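Flavin-nucleotide-binding protein (PDB 6RK0) binds FAD and heme b and probably serves as a low-potential terminal oxidase associated with the iron-only nitrogenase of Azotobacter vinelandii. Local coordinates at residues P59-R64 with R134-G139; R78-L83 with A158-S163; D138-G143 with L220-G225. All blocks are in the same frame, centred on the assembly; numbering follows the deposited sequence.

Contact 1: residues P59-R64 with R134-G139; sequences PTFFWR and RNFVDG. With FAD (flavin-adenine dinucleotide), chain F.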
loop_
_atom_site.group_PDB
_atom_site.type_symbol
_atom_site.label_atom_id
_atom_site.label_comp_id
_atom_site.label_asym_id
_atom_site.label_seq_id
_atom_site.Cartn_x
_atom_site.Cartn_y
_atom_site.Cartn_z
ATOM N N PRO A 59 -6.062 -4.772 -1.641
ATOM C CA PRO A 59 -4.803 -5.133 -0.979
ATOM C C PRO A 59 -4.714 -6.637 -0.827
ATOM O O PRO A 59 -5.714 -7.286 -0.480
ATOM C CB PRO A 59 -4.905 -4.454 0.387
ATOM C CG PRO A 59 -6.236 -3.888 0.508
ATOM C CD PRO A 59 -7.020 -4.127 -0.721
ATOM N N THR A 60 -3.530 -7.205 -1.067
ATOM C CA THR A 60 -3.381 -8.645 -0.925
ATOM C C THR A 60 -1.912 -8.989 -0.721
ATOM O O THR A 60 -1.021 -8.259 -1.151
ATOM C CB THR A 60 -3.976 -9.347 -2.152
ATOM O OG1 THR A 60 -4.075 -10.734 -1.872
ATOM C CG2 THR A 60 -3.143 -9.081 -3.434
ATOM N N PHE A 61 -1.659 -10.129 -0.091
ATOM C CA PHE A 61 -0.303 -10.670 -0.058
ATOM C C PHE A 61 0.070 -11.250 -1.421
ATOM O O PHE A 61 -0.806 -11.657 -2.193
ATOM C CB PHE A 61 -0.163 -11.725 1.044
ATOM C CG PHE A 61 0.294 -11.141 2.378
ATOM C CD1 PHE A 61 -0.021 -9.798 2.752
ATOM C CD2 PHE A 61 1.183 -11.824 3.160
ATOM C CE1 PHE A 61 0.414 -9.257 3.982
ATOM C CE2 PHE A 61 1.601 -11.317 4.385
ATOM C CZ PHE A 61 1.234 -10.035 4.796
ATOM N N PHE A 62 1.379 -11.314 -1.702
ATOM C CA PHE A 62 1.857 -11.990 -2.904
ATOM C C PHE A 62 3.214 -12.580 -2.642
ATOM O O PHE A 62 3.908 -12.198 -1.693
ATOM C CB PHE A 62 1.936 -11.024 -4.116
ATOM C CG PHE A 62 3.114 -10.091 -4.033
ATOM C CD1 PHE A 62 3.108 -8.993 -3.179
ATOM C CD2 PHE A 62 4.289 -10.391 -4.692
ATOM C CE1 PHE A 62 4.220 -8.214 -3.018
ATOM C CE2 PHE A 62 5.423 -9.612 -4.539
ATOM C CZ PHE A 62 5.389 -8.518 -3.706
ATOM N N TRP A 63 3.594 -13.523 -3.512
ATOM C CA TRP A 63 4.933 -14.088 -3.452
ATOM C C TRP A 63 5.465 -14.264 -4.870
ATOM O O TRP A 63 4.692 -14.403 -5.816
ATOM C CB TRP A 63 4.991 -15.387 -2.638
ATOM C CG TRP A 63 4.288 -16.563 -3.204
ATOM C CD1 TRP A 63 4.891 -17.653 -3.802
ATOM C CD2 TRP A 63 2.866 -16.858 -3.192
ATOM N NE1 TRP A 63 3.932 -18.562 -4.160
ATOM C CE2 TRP A 63 2.694 -18.125 -3.783
ATOM C CE3 TRP A 63 1.732 -16.194 -2.702
ATOM C CZ2 TRP A 63 1.417 -18.729 -3.900
ATOM C CZ3 TRP A 63 0.471 -16.805 -2.790
ATOM C CH2 TRP A 63 0.334 -18.046 -3.412
ATOM N N ARG A 64 6.782 -14.257 -5.015
ATOM C CA ARG A 64 7.409 -14.421 -6.316
ATOM C C ARG A 64 8.046 -15.796 -6.413
ATOM O O ARG A 64 8.711 -16.258 -5.475
ATOM C CB ARG A 64 8.494 -13.365 -6.535
ATOM C CG ARG A 64 9.104 -13.419 -7.932
ATOM C CD ARG A 64 10.155 -12.365 -8.197
ATOM N NE ARG A 64 11.380 -12.501 -7.420
ATOM C CZ ARG A 64 12.411 -13.248 -7.797
ATOM N NH1 ARG A 64 12.366 -13.985 -8.908
ATOM N NH2 ARG A 64 13.513 -13.229 -7.072
ATOM N N ARG A 134 2.365 -23.937 -0.358
ATOM C CA ARG A 134 3.445 -24.240 0.575
ATOM C C ARG A 134 4.629 -23.297 0.359
ATOM O O ARG A 134 5.252 -22.843 1.327
ATOM C CB ARG A 134 3.865 -25.711 0.455
ATOM C CG ARG A 134 5.040 -26.052 1.372
ATOM C CD ARG A 134 5.293 -27.551 1.533
ATOM N NE ARG A 134 6.325 -27.809 2.558
ATOM C CZ ARG A 134 6.559 -28.979 3.165
ATOM N NH1 ARG A 134 5.879 -30.097 2.854
ATOM N NH2 ARG A 134 7.524 -29.041 4.088
ATOM N N ASN A 135 4.940 -22.965 -0.905
ATOM C CA ASN A 135 6.016 -22.019 -1.167
ATOM C C ASN A 135 5.703 -20.663 -0.545
ATOM O O ASN A 135 6.603 -19.998 -0.023
ATOM C CB ASN A 135 6.199 -21.857 -2.676
ATOM C CG ASN A 135 6.710 -23.107 -3.369
ATOM O OD1 ASN A 135 7.343 -23.974 -2.757
ATOM N ND2 ASN A 135 6.459 -23.187 -4.680
ATOM N N PHE A 136 4.438 -20.231 -0.606
ATOM C CA PHE A 136 4.039 -18.958 0.012
ATOM C C PHE A 136 4.332 -18.977 1.507
ATOM O O PHE A 136 5.003 -18.082 2.044
ATOM C CB PHE A 136 2.549 -18.778 -0.261
ATOM C CG PHE A 136 1.882 -17.589 0.379
ATOM C CD1 PHE A 136 2.516 -16.362 0.545
ATOM C CD2 PHE A 136 0.556 -17.736 0.794
ATOM C CE1 PHE A 136 1.801 -15.280 1.112
ATOM C CE2 PHE A 136 -0.160 -16.649 1.328
ATOM C CZ PHE A 136 0.488 -15.432 1.478
ATOM N N VAL A 137 3.828 -19.992 2.213
ATOM C CA VAL A 137 3.984 -20.028 3.660
ATOM C C VAL A 137 5.457 -20.096 4.043
ATOM O O VAL A 137 5.910 -19.353 4.920
ATOM C CB VAL A 137 3.185 -21.227 4.226
ATOM C CG1 VAL A 137 3.550 -21.505 5.676
ATOM C CG2 VAL A 137 1.694 -21.004 4.037
ATOM N N ASP A 138 6.214 -20.994 3.409
ATOM C CA ASP A 138 7.609 -21.157 3.786
ATOM C C ASP A 138 8.489 -20.012 3.328
ATOM O O ASP A 138 9.582 -19.819 3.881
ATOM C CB ASP A 138 8.135 -22.503 3.268
ATOM C CG ASP A 138 7.619 -23.649 4.106
ATOM O OD1 ASP A 138 6.826 -23.475 5.051
ATOM O OD2 ASP A 138 8.062 -24.793 3.846
ATOM N N GLY A 139 8.000 -19.204 2.372
ATOM C CA GLY A 139 8.681 -17.970 2.025
ATOM C C GLY A 139 8.541 -16.888 3.076
ATOM O O GLY A 139 9.375 -15.990 3.158
HETATM P PA FAD F . -16.200 -8.612 -1.482
HETATM O O1A FAD F . -16.667 -8.820 -0.097
HETATM O O2A FAD F . -16.835 -9.382 -2.570
HETATM O O5B FAD F . -16.234 -7.065 -1.846
HETATM C C5B FAD F . -17.469 -6.329 -1.696
HETATM C C4B FAD F . -17.170 -4.960 -1.175
HETATM O O4B FAD F . -16.538 -5.051 0.121
HETATM C C3B FAD F . -16.175 -4.152 -2.003
HETATM O O3B FAD F . -16.764 -3.582 -3.168
HETATM C C2B FAD F . -15.677 -3.133 -0.976
HETATM O O2B FAD F . -16.598 -2.061 -0.869
HETATM C C1B FAD F . -15.670 -3.951 0.325
HETATM N N9A FAD F . -14.339 -4.471 0.651
HETATM C C8A FAD F . -13.764 -5.625 0.205
HETATM N N7A FAD F . -12.532 -5.790 0.622
HETATM C C5A FAD F . -12.280 -4.662 1.394
HETATM C C6A FAD F . -11.143 -4.234 2.108
HETATM N N6A FAD F . -9.979 -4.901 2.153
HETATM N N1A FAD F . -11.223 -3.038 2.741
HETATM C C2A FAD F . -12.366 -2.343 2.683
HETATM N N3A FAD F . -13.499 -2.655 2.038
HETATM C C4A FAD F . -13.382 -3.831 1.412
HETATM N N1 FAD F . -7.416 -11.241 0.683
HETATM C C2 FAD F . -7.044 -12.438 0.135
HETATM O O2 FAD F . -7.861 -13.167 -0.429
HETATM N N3 FAD F . -5.742 -12.843 0.190
HETATM C C4 FAD F . -4.716 -12.122 0.770
HETATM O O4 FAD F . -3.548 -12.522 0.713
HETATM C C4X FAD F . -5.129 -10.888 1.409
HETATM N N5 FAD F . -4.203 -10.164 2.042
HETATM C C5X FAD F . -4.594 -8.922 2.548
HETATM C C6 FAD F . -3.635 -8.105 3.160
HETATM C C7 FAD F . -3.977 -6.850 3.667
HETATM C C7M FAD F . -2.928 -6.007 4.341
HETATM C C8 FAD F . -5.310 -6.417 3.584
HETATM C C8M FAD F . -5.728 -5.063 4.078
HETATM C C9 FAD F . -6.275 -7.244 3.004
HETATM C C9A FAD F . -5.936 -8.497 2.494
HETATM N N10 FAD F . -6.889 -9.362 1.912
HETATM C C10 FAD F . -6.500 -10.521 1.301
HETATM C "C1'" FAD F . -8.314 -9.008 1.823
HETATM C "C2'" FAD F . -8.675 -8.368 0.488
HETATM O "O2'" FAD F . -8.290 -7.001 0.491
HETATM C "C3'" FAD F . -10.177 -8.458 0.228
HETATM O "O3'" FAD F . -10.872 -7.826 1.299
HETATM C "C4'" FAD F . -10.692 -9.885 0.071
HETATM O "O4'" FAD F . -9.861 -10.598 -0.850
HETATM C "C5'" FAD F . -12.130 -9.919 -0.381
HETATM O "O5'" FAD F . -12.237 -9.191 -1.633
HETATM P P FAD F . -13.522 -9.326 -2.519
HETATM O O1P FAD F . -13.782 -10.765 -2.887
HETATM O O2P FAD F . -13.392 -8.323 -3.633
HETATM O O3P FAD F . -14.637 -8.831 -1.490
#
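Aromatic stacking carries this contact: Trp-63 and Phe-136 lie in an offset stack, the six-membered ring of Trp-63 and the Phe-136 ring having centroids 4.4 Å apart and planes 14° from parallel. The stack is slipped so far that Phe-136 CB, rather than its ring, sits over the middle of the six-membered ring of Trp-63, 3.5 Å from the centroid, a CH-pi contact. With its CG anti to the backbone N (chi1 175°), Phe-136 reaches out from the helix, and its CZ meets Phe-61 CB at 3.8 Å in plain apolar contact near the plane of the Phe-61 ring.

The polar bonds go to cofactor and neighbours. Phe-61 N donates to FAD O4 at 3.2 Å, and Pro-59 O accepts from FAD O2' at 2.8 Å, so the strand backbone holds the flavin ring and the ribityl chain. Trp-63 NE1 and Asn-135 ND2 both bond to Glu-65.

Heme touches Phe-61 and Phe-136, and the Phe-136 ring also meets that of the axial ligand His-72. Helix 126-140 thus packs on strand 54-65 beside strand 68-74, where the Tyr-70 ring meets that of Trp-63, while Leu-95 of the second subunit packs on Phe-61.

Contact 2: residues R78-L83 with A158-S163; sequences RLFKAL and ATAVAS. With FAD (flavin-adenine dinucleotide), chain F.
Phe-80 lays one face of its ring over the methyl of Ala-160, and these two residues with Ala-162 account for most of the surface buried here. Ala-160 CB stands 3.8 Å from the centroid of the Phe-80 ring and 22° off the ring normal, a CH-pi contact shifted toward the rim, with Phe-80 CG its nearest atom at 3.5 Å. The first torsion of Phe-80 (chi1 -61°) places CG anti to the carbonyl carbon, which carries the ring from the helix across to the strand. Ala-162, two residues further along, meets the same ring at its edge: its CB lies in the ring plane, 4.0 Å from Phe-80 CE1. One turn on from Phe-80, Leu-83 closes over this second methyl, its CD2 lying 3.6 Å from Ala-162 CB. The small alanines let the helix settle close to the sheet, and Trp-71 and Leu-122 complete the apolar layer.

At the start of the same helix, Arg-78 turns to FAD. Its chain is extended from CG to NE, and NE donates to the phosphate oxygen FAD O2P at 2.8 Å, fairly straight at 161°, with O2P in the guanidinium plane. A weak bond runs from Arg-78 NH2 to the ribose oxygen FAD O3B, 3.0 Å away. A leucine here would probably leave O2P without this charged donor and the Phe-56 ring without its cation-pi partner. Ala-158, just before the strand, and Thr-159, its first residue, touch the heme and Tyr-105 of the second subunit.

A short helix packed against an antiparallel sheet, with an arginine on the cofactor phosphate, is consistent with the FMN-binding split barrel of the pyridoxamine 5'-phosphate oxidase family, here accommodating FAD.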
loop_
_atom_site.group_PDB
_atom_site.type_symbol
_atom_site.label_atom_id
_atom_site.label_comp_id
_atom_site.label_asym_id
_atom_site.label_seq_id
_atom_site.Cartn_x
_atom_site.Cartn_y
_atom_site.Cartn_z
ATOM N N ARG A 78 -14.649 -12.887 -6.251
ATOM C CA ARG A 78 -14.926 -12.127 -7.475
ATOM C C ARG A 78 -13.661 -11.755 -8.231
ATOM O O ARG A 78 -13.700 -11.660 -9.466
ATOM C CB ARG A 78 -15.777 -10.885 -7.163
ATOM C CG ARG A 78 -15.108 -9.849 -6.300
ATOM C CD ARG A 78 -15.964 -8.603 -6.271
ATOM N NE ARG A 78 -15.323 -7.551 -5.530
ATOM C CZ ARG A 78 -15.790 -6.310 -5.523
ATOM N NH1 ARG A 78 -16.904 -5.984 -6.190
ATOM N NH2 ARG A 78 -15.138 -5.368 -4.878
ATOM N N LEU A 79 -12.546 -11.496 -7.532
ATOM C CA LEU A 79 -11.328 -11.098 -8.241
ATOM C C LEU A 79 -10.872 -12.215 -9.173
ATOM O O LEU A 79 -10.450 -11.985 -10.316
ATOM C CB LEU A 79 -10.236 -10.777 -7.224
ATOM C CG LEU A 79 -8.885 -10.387 -7.794
ATOM C CD1 LEU A 79 -8.956 -9.137 -8.627
ATOM C CD2 LEU A 79 -7.884 -10.203 -6.666
ATOM N N PHE A 80 -10.923 -13.447 -8.671
ATOM C CA PHE A 80 -10.418 -14.596 -9.405
ATOM C C PHE A 80 -11.272 -14.898 -10.615
ATOM O O PHE A 80 -10.757 -15.318 -11.651
ATOM C CB PHE A 80 -10.257 -15.764 -8.432
ATOM C CG PHE A 80 -9.274 -15.429 -7.348
ATOM C CD1 PHE A 80 -7.914 -15.428 -7.627
ATOM C CD2 PHE A 80 -9.724 -14.960 -6.108
ATOM C CE1 PHE A 80 -7.017 -14.990 -6.676
ATOM C CE2 PHE A 80 -8.837 -14.504 -5.183
ATOM C CZ PHE A 80 -7.483 -14.517 -5.447
ATOM N N LYS A 81 -12.567 -14.623 -10.550
ATOM C CA LYS A 81 -13.393 -14.699 -11.755
ATOM C C LYS A 81 -13.075 -13.565 -12.736
ATOM O O LYS A 81 -12.936 -13.775 -13.945
ATOM C CB LYS A 81 -14.864 -14.677 -11.360
ATOM C CG LYS A 81 -15.755 -14.761 -12.562
ATOM C CD LYS A 81 -17.229 -14.822 -12.191
ATOM C CE LYS A 81 -18.091 -14.880 -13.454
ATOM N NZ LYS A 81 -19.544 -14.968 -13.144
ATOM N N ALA A 82 -12.921 -12.361 -12.237
ATOM C CA ALA A 82 -12.760 -11.213 -13.112
ATOM C C ALA A 82 -11.415 -11.183 -13.826
ATOM O O ALA A 82 -11.322 -10.690 -14.955
ATOM C CB ALA A 82 -12.994 -9.935 -12.328
ATOM N N LEU A 83 -10.366 -11.722 -13.223
ATOM C CA LEU A 83 -9.043 -11.568 -13.820
ATOM C C LEU A 83 -8.880 -12.403 -15.084
ATOM O O LEU A 83 -7.983 -12.124 -15.877
ATOM C CB LEU A 83 -7.942 -11.797 -12.787
ATOM C CG LEU A 83 -7.839 -13.183 -12.191
ATOM C CD1 LEU A 83 -7.165 -14.178 -13.124
ATOM C CD2 LEU A 83 -7.015 -13.147 -10.848
ATOM N N ALA A 158 -10.882 -25.057 -1.768
ATOM C CA ALA A 158 -11.599 -23.820 -1.501
ATOM C C ALA A 158 -10.771 -22.591 -1.861
ATOM O O ALA A 158 -11.272 -21.463 -1.718
ATOM C CB ALA A 158 -11.956 -23.778 -0.023
ATOM N N THR A 159 -9.520 -22.763 -2.260
ATOM C CA THR A 159 -8.576 -21.663 -2.456
ATOM C C THR A 159 -8.322 -21.456 -3.944
ATOM O O THR A 159 -8.188 -22.418 -4.690
ATOM C CB THR A 159 -7.257 -21.979 -1.746
ATOM O OG1 THR A 159 -7.520 -22.350 -0.385
ATOM C CG2 THR A 159 -6.291 -20.802 -1.720
ATOM N N ALA A 160 -8.274 -20.206 -4.372
ATOM C CA ALA A 160 -7.784 -19.846 -5.693
ATOM C C ALA A 160 -6.343 -19.353 -5.563
ATOM O O ALA A 160 -5.992 -18.703 -4.564
ATOM C CB ALA A 160 -8.617 -18.717 -6.293
ATOM N N VAL A 161 -5.526 -19.666 -6.573
ATOM C CA VAL A 161 -4.221 -19.065 -6.724
ATOM C C VAL A 161 -4.117 -18.523 -8.138
ATOM O O VAL A 161 -4.391 -19.238 -9.106
ATOM C CB VAL A 161 -3.076 -20.053 -6.427
ATOM C CG1 VAL A 161 -1.731 -19.397 -6.715
ATOM C CG2 VAL A 161 -3.161 -20.543 -4.991
ATOM N N ALA A 162 -3.755 -17.249 -8.238
ATOM C CA ALA A 162 -3.530 -16.600 -9.519
ATOM C C ALA A 162 -2.061 -16.242 -9.650
ATOM O O ALA A 162 -1.355 -16.088 -8.649
ATOM C CB ALA A 162 -4.354 -15.295 -9.598
ATOM N N SER A 163 -1.602 -16.092 -10.891
ATOM C CA SER A 163 -0.248 -15.612 -11.116
ATOM C C SER A 163 -0.189 -14.668 -12.304
ATOM O O SER A 163 -1.041 -14.694 -13.200
ATOM C CB SER A 163 0.743 -16.753 -11.310
ATOM O OG SER A 163 0.644 -17.344 -12.572
HETATM P PA FAD F . -16.200 -8.612 -1.482
HETATM O O1A FAD F . -16.667 -8.820 -0.097
HETATM O O2A FAD F . -16.835 -9.382 -2.570
HETATM O O5B FAD F . -16.234 -7.065 -1.846
HETATM C C5B FAD F . -17.469 -6.329 -1.696
HETATM C C4B FAD F . -17.170 -4.960 -1.175
HETATM O O4B FAD F . -16.538 -5.051 0.121
HETATM C C3B FAD F . -16.175 -4.152 -2.003
HETATM O O3B FAD F . -16.764 -3.582 -3.168
HETATM C C2B FAD F . -15.677 -3.133 -0.976
HETATM O O2B FAD F . -16.598 -2.061 -0.869
HETATM C C1B FAD F . -15.670 -3.951 0.325
HETATM N N9A FAD F . -14.339 -4.471 0.651
HETATM C C8A FAD F . -13.764 -5.625 0.205
HETATM N N7A FAD F . -12.532 -5.790 0.622
HETATM C C5A FAD F . -12.280 -4.662 1.394
HETATM C C6A FAD F . -11.143 -4.234 2.108
HETATM N N6A FAD F . -9.979 -4.901 2.153
HETATM N N1A FAD F . -11.223 -3.038 2.741
HETATM C C2A FAD F . -12.366 -2.343 2.683
HETATM N N3A FAD F . -13.499 -2.655 2.038
HETATM C C4A FAD F . -13.382 -3.831 1.412
HETATM N N1 FAD F . -7.416 -11.241 0.683
HETATM C C2 FAD F . -7.044 -12.438 0.135
HETATM O O2 FAD F . -7.861 -13.167 -0.429
HETATM N N3 FAD F . -5.742 -12.843 0.190
HETATM C C4 FAD F . -4.716 -12.122 0.770
HETATM O O4 FAD F . -3.548 -12.522 0.713
HETATM C C4X FAD F . -5.129 -10.888 1.409
HETATM N N5 FAD F . -4.203 -10.164 2.042
HETATM C C5X FAD F . -4.594 -8.922 2.548
HETATM C C6 FAD F . -3.635 -8.105 3.160
HETATM C C7 FAD F . -3.977 -6.850 3.667
HETATM C C7M FAD F . -2.928 -6.007 4.341
HETATM C C8 FAD F . -5.310 -6.417 3.584
HETATM C C8M FAD F . -5.728 -5.063 4.078
HETATM C C9 FAD F . -6.275 -7.244 3.004
HETATM C C9A FAD F . -5.936 -8.497 2.494
HETATM N N10 FAD F . -6.889 -9.362 1.912
HETATM C C10 FAD F . -6.500 -10.521 1.301
HETATM C "C1'" FAD F . -8.314 -9.008 1.823
HETATM C "C2'" FAD F . -8.675 -8.368 0.488
HETATM O "O2'" FAD F . -8.290 -7.001 0.491
HETATM C "C3'" FAD F . -10.177 -8.458 0.228
HETATM O "O3'" FAD F . -10.872 -7.826 1.299
HETATM C "C4'" FAD F . -10.692 -9.885 0.071
HETATM O "O4'" FAD F . -9.861 -10.598 -0.850
HETATM C "C5'" FAD F . -12.130 -9.919 -0.381
HETATM O "O5'" FAD F . -12.237 -9.191 -1.633
HETATM P P FAD F . -13.522 -9.326 -2.519
HETATM O O1P FAD F . -13.782 -10.765 -2.887
HETATM O O2P FAD F . -13.392 -8.323 -3.633
HETATM O O3P FAD F . -14.637 -8.831 -1.490
#

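Contact 3: residues D138-G143 with L220-G225; sequences DGLIPG and LKFRLG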
loop_
_atom_site.group_PDB
_atom_site.type_symbol
_atom_site.label_atom_id
_atom_site.label_comp_id
_atom_site.label_asym_id
_atom_site.label_seq_id
_atom_site.Cartn_x
_atom_site.Cartn_y
_atom_site.Cartn_z
ATOM N N ASP A 138 6.214 -20.994 3.409
ATOM C CA ASP A 138 7.609 -21.157 3.786
ATOM C C ASP A 138 8.489 -20.012 3.328
ATOM O O ASP A 138 9.582 -19.819 3.881
ATOM C CB ASP A 138 8.135 -22.503 3.268
ATOM C CG ASP A 138 7.619 -23.649 4.106
ATOM O OD1 ASP A 138 6.826 -23.475 5.051
ATOM O OD2 ASP A 138 8.062 -24.793 3.846
ATOM N N GLY A 139 8.000 -19.204 2.372
ATOM C CA GLY A 139 8.681 -17.970 2.025
ATOM C C GLY A 139 8.541 -16.888 3.076
ATOM O O GLY A 139 9.375 -15.990 3.158
ATOM N N LEU A 140 7.489 -16.943 3.880
ATOM C CA LEU A 140 7.332 -16.032 5.012
ATOM C C LEU A 140 8.085 -16.546 6.229
ATOM O O LEU A 140 8.804 -15.780 6.881
ATOM C CB LEU A 140 5.859 -15.882 5.355
ATOM C CG LEU A 140 5.041 -15.195 4.271
ATOM C CD1 LEU A 140 3.587 -15.273 4.641
ATOM C CD2 LEU A 140 5.502 -13.755 4.065
ATOM N N ILE A 141 7.931 -17.834 6.544
ATOM C CA ILE A 141 8.548 -18.422 7.737
ATOM C C ILE A 141 9.190 -19.728 7.300
ATOM O O ILE A 141 8.470 -20.688 6.990
ATOM C CB ILE A 141 7.544 -18.675 8.869
ATOM C CG1 ILE A 141 6.849 -17.373 9.338
ATOM C CG2 ILE A 141 8.258 -19.354 10.055
ATOM C CD1 ILE A 141 5.609 -17.617 10.139
ATOM N N PRO A 142 10.525 -19.830 7.277
ATOM C CA PRO A 142 11.148 -21.074 6.816
ATOM C C PRO A 142 10.671 -22.270 7.636
ATOM O O PRO A 142 10.535 -22.199 8.865
ATOM C CB PRO A 142 12.650 -20.820 7.017
ATOM C CG PRO A 142 12.796 -19.325 6.930
ATOM C CD PRO A 142 11.536 -18.794 7.585
ATOM N N GLY A 143 10.388 -23.365 6.922
ATOM C CA GLY A 143 10.043 -24.638 7.531
ATOM C C GLY A 143 8.666 -24.682 8.174
ATOM O O GLY A 143 8.326 -25.675 8.822
ATOM N N LEU A 220 11.254 -15.891 14.002
ATOM C CA LEU A 220 12.018 -14.648 14.097
ATOM C C LEU A 220 12.675 -14.273 12.783
ATOM O O LEU A 220 13.198 -13.161 12.666
ATOM C CB LEU A 220 13.074 -14.711 15.209
ATOM C CG LEU A 220 12.516 -14.959 16.613
ATOM C CD1 LEU A 220 13.616 -15.133 17.626
ATOM C CD2 LEU A 220 11.600 -13.849 17.048
ATOM N N LYS A 221 12.652 -15.155 11.797
ATOM C CA LYS A 221 13.196 -14.862 10.478
ATOM C C LYS A 221 12.232 -14.089 9.574
ATOM O O LYS A 221 12.667 -13.509 8.572
ATOM C CB LYS A 221 13.672 -16.150 9.810
ATOM C CG LYS A 221 14.834 -16.804 10.552
ATOM C CD LYS A 221 15.437 -17.944 9.765
ATOM C CE LYS A 221 16.704 -18.472 10.431
ATOM N NZ LYS A 221 16.443 -18.990 11.808
ATOM N N PHE A 222 10.943 -14.045 9.897
ATOM C CA PHE A 222 10.027 -13.250 9.092
ATOM C C PHE A 222 10.461 -11.783 9.141
ATOM O O PHE A 222 10.713 -11.243 10.222
ATOM C CB PHE A 222 8.596 -13.402 9.592
ATOM C CG PHE A 222 7.667 -12.382 8.999
ATOM C CD1 PHE A 222 7.216 -12.490 7.683
ATOM C CD2 PHE A 222 7.326 -11.256 9.713
ATOM C CE1 PHE A 222 6.421 -11.519 7.119
ATOM C CE2 PHE A 222 6.500 -10.292 9.145
ATOM C CZ PHE A 222 6.064 -10.434 7.857
ATOM N N ARG A 223 10.495 -11.136 7.976
ATOM C CA ARG A 223 10.890 -9.730 7.881
ATOM C C ARG A 223 10.188 -9.119 6.685
ATOM O O ARG A 223 9.720 -9.843 5.805
ATOM C CB ARG A 223 12.416 -9.591 7.739
ATOM C CG ARG A 223 13.026 -10.389 6.586
ATOM C CD ARG A 223 13.041 -9.639 5.251
ATOM N NE ARG A 223 13.629 -8.300 5.417
ATOM C CZ ARG A 223 13.330 -7.218 4.693
ATOM N NH1 ARG A 223 12.526 -7.274 3.637
ATOM N NH2 ARG A 223 13.896 -6.061 5.014
ATOM N N LEU A 224 10.136 -7.780 6.648
ATOM C CA LEU A 224 9.575 -7.110 5.478
ATOM C C LEU A 224 10.124 -5.692 5.430
ATOM O O LEU A 224 10.538 -5.114 6.442
ATOM C CB LEU A 224 8.029 -7.071 5.439
ATOM C CG LEU A 224 7.316 -6.066 6.362
ATOM C CD1 LEU A 224 5.841 -6.025 6.021
ATOM C CD2 LEU A 224 7.519 -6.375 7.842
ATOM N N GLY A 225 9.998 -5.099 4.240
ATOM C CA GLY A 225 10.287 -3.698 4.033
ATOM C C GLY A 225 11.654 -3.427 3.471
ATOM O O GLY A 225 12.455 -4.368 3.253
ATOM O OXT GLY A 225 11.891 -2.209 3.252
HETATM O O HOH W 1 10.012 -13.255 5.775
#
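Leu-140 and Phe-222 make the tight half of this contact, where the chain's C-terminal tail runs past the end of helix 126-140 in a fold consistent with the FMN-binding split barrel of the pyridoxamine 5'-phosphate oxidase family. The two side chains lie alongside one another and point the same way, Leu-140 CD2 coming to 3.9 Å from Phe-222 CE1. With CG anti to the backbone N (chi1 167°), the Phe-222 ring is carried alongside Leu-140, and the carbonyl oxygen of Leu-140 lies at its edge, in its plane. That oxygen also receives a CA-H...O contact from Phe-222 CA, 3.6 Å away. Ile-141, the first residue to leave helical geometry, adds CG1 at 4.3 Å from Phe-222 CB. Beyond the two segments, Val-200 of the same chain and Ile-194 of the second subunit also pack on Phe-222, while Leu-140 touches the heme, so the tail packs against the helix end beside the heme.

The other side is looser and faces solvent: Lys-221 is exposed, and it meets Pro-142 only through aliphatic carbons, Pro-142 CD lying 4.1 Å from Lys-221 CB; the lysine then bends away at chi4, and its NZ pairs with Asp-218. A water bridges the segments, donating to Leu-140 O at 3.0 Å and accepting from Arg-223 N, so the carbonyl at the helix end has a polar partner of its own.

Farther along, Arg-112 forms a salt bridge with Gly-225 OXT, and the Arg-223 guanidinium grips the other terminal oxygen end-on, both nitrogens converging on one atom. Arg-223 NH1 reaches Gly-225 O at 2.9 Å in the carbonyl plane, on a lone pair, whereas NH2 reaches it at 2.8 Å from above that plane.

Contacts 1 and 2 are buried and both engage the antiparallel sheet and FAD, whereas contact 3 is partly buried and has an exposed side. Contacts 1 and 3 share helix 126-140: one uses an aromatic side chain within it to reach a strand, the other its last turn to meet the C-terminal tail. Contact 1 touches contact 2 where Trp-63 CH2 meets Val-161 CG1 at 4.1 Å, but contacts 2 and 3 stay about 13 Å apart at their nearest atoms. The chemistry follows the place: stacked rings beside the heme, alanine methyls at the face and edge of a phenylalanine, and water and terminal charge at the tail. All three also touch the second subunit.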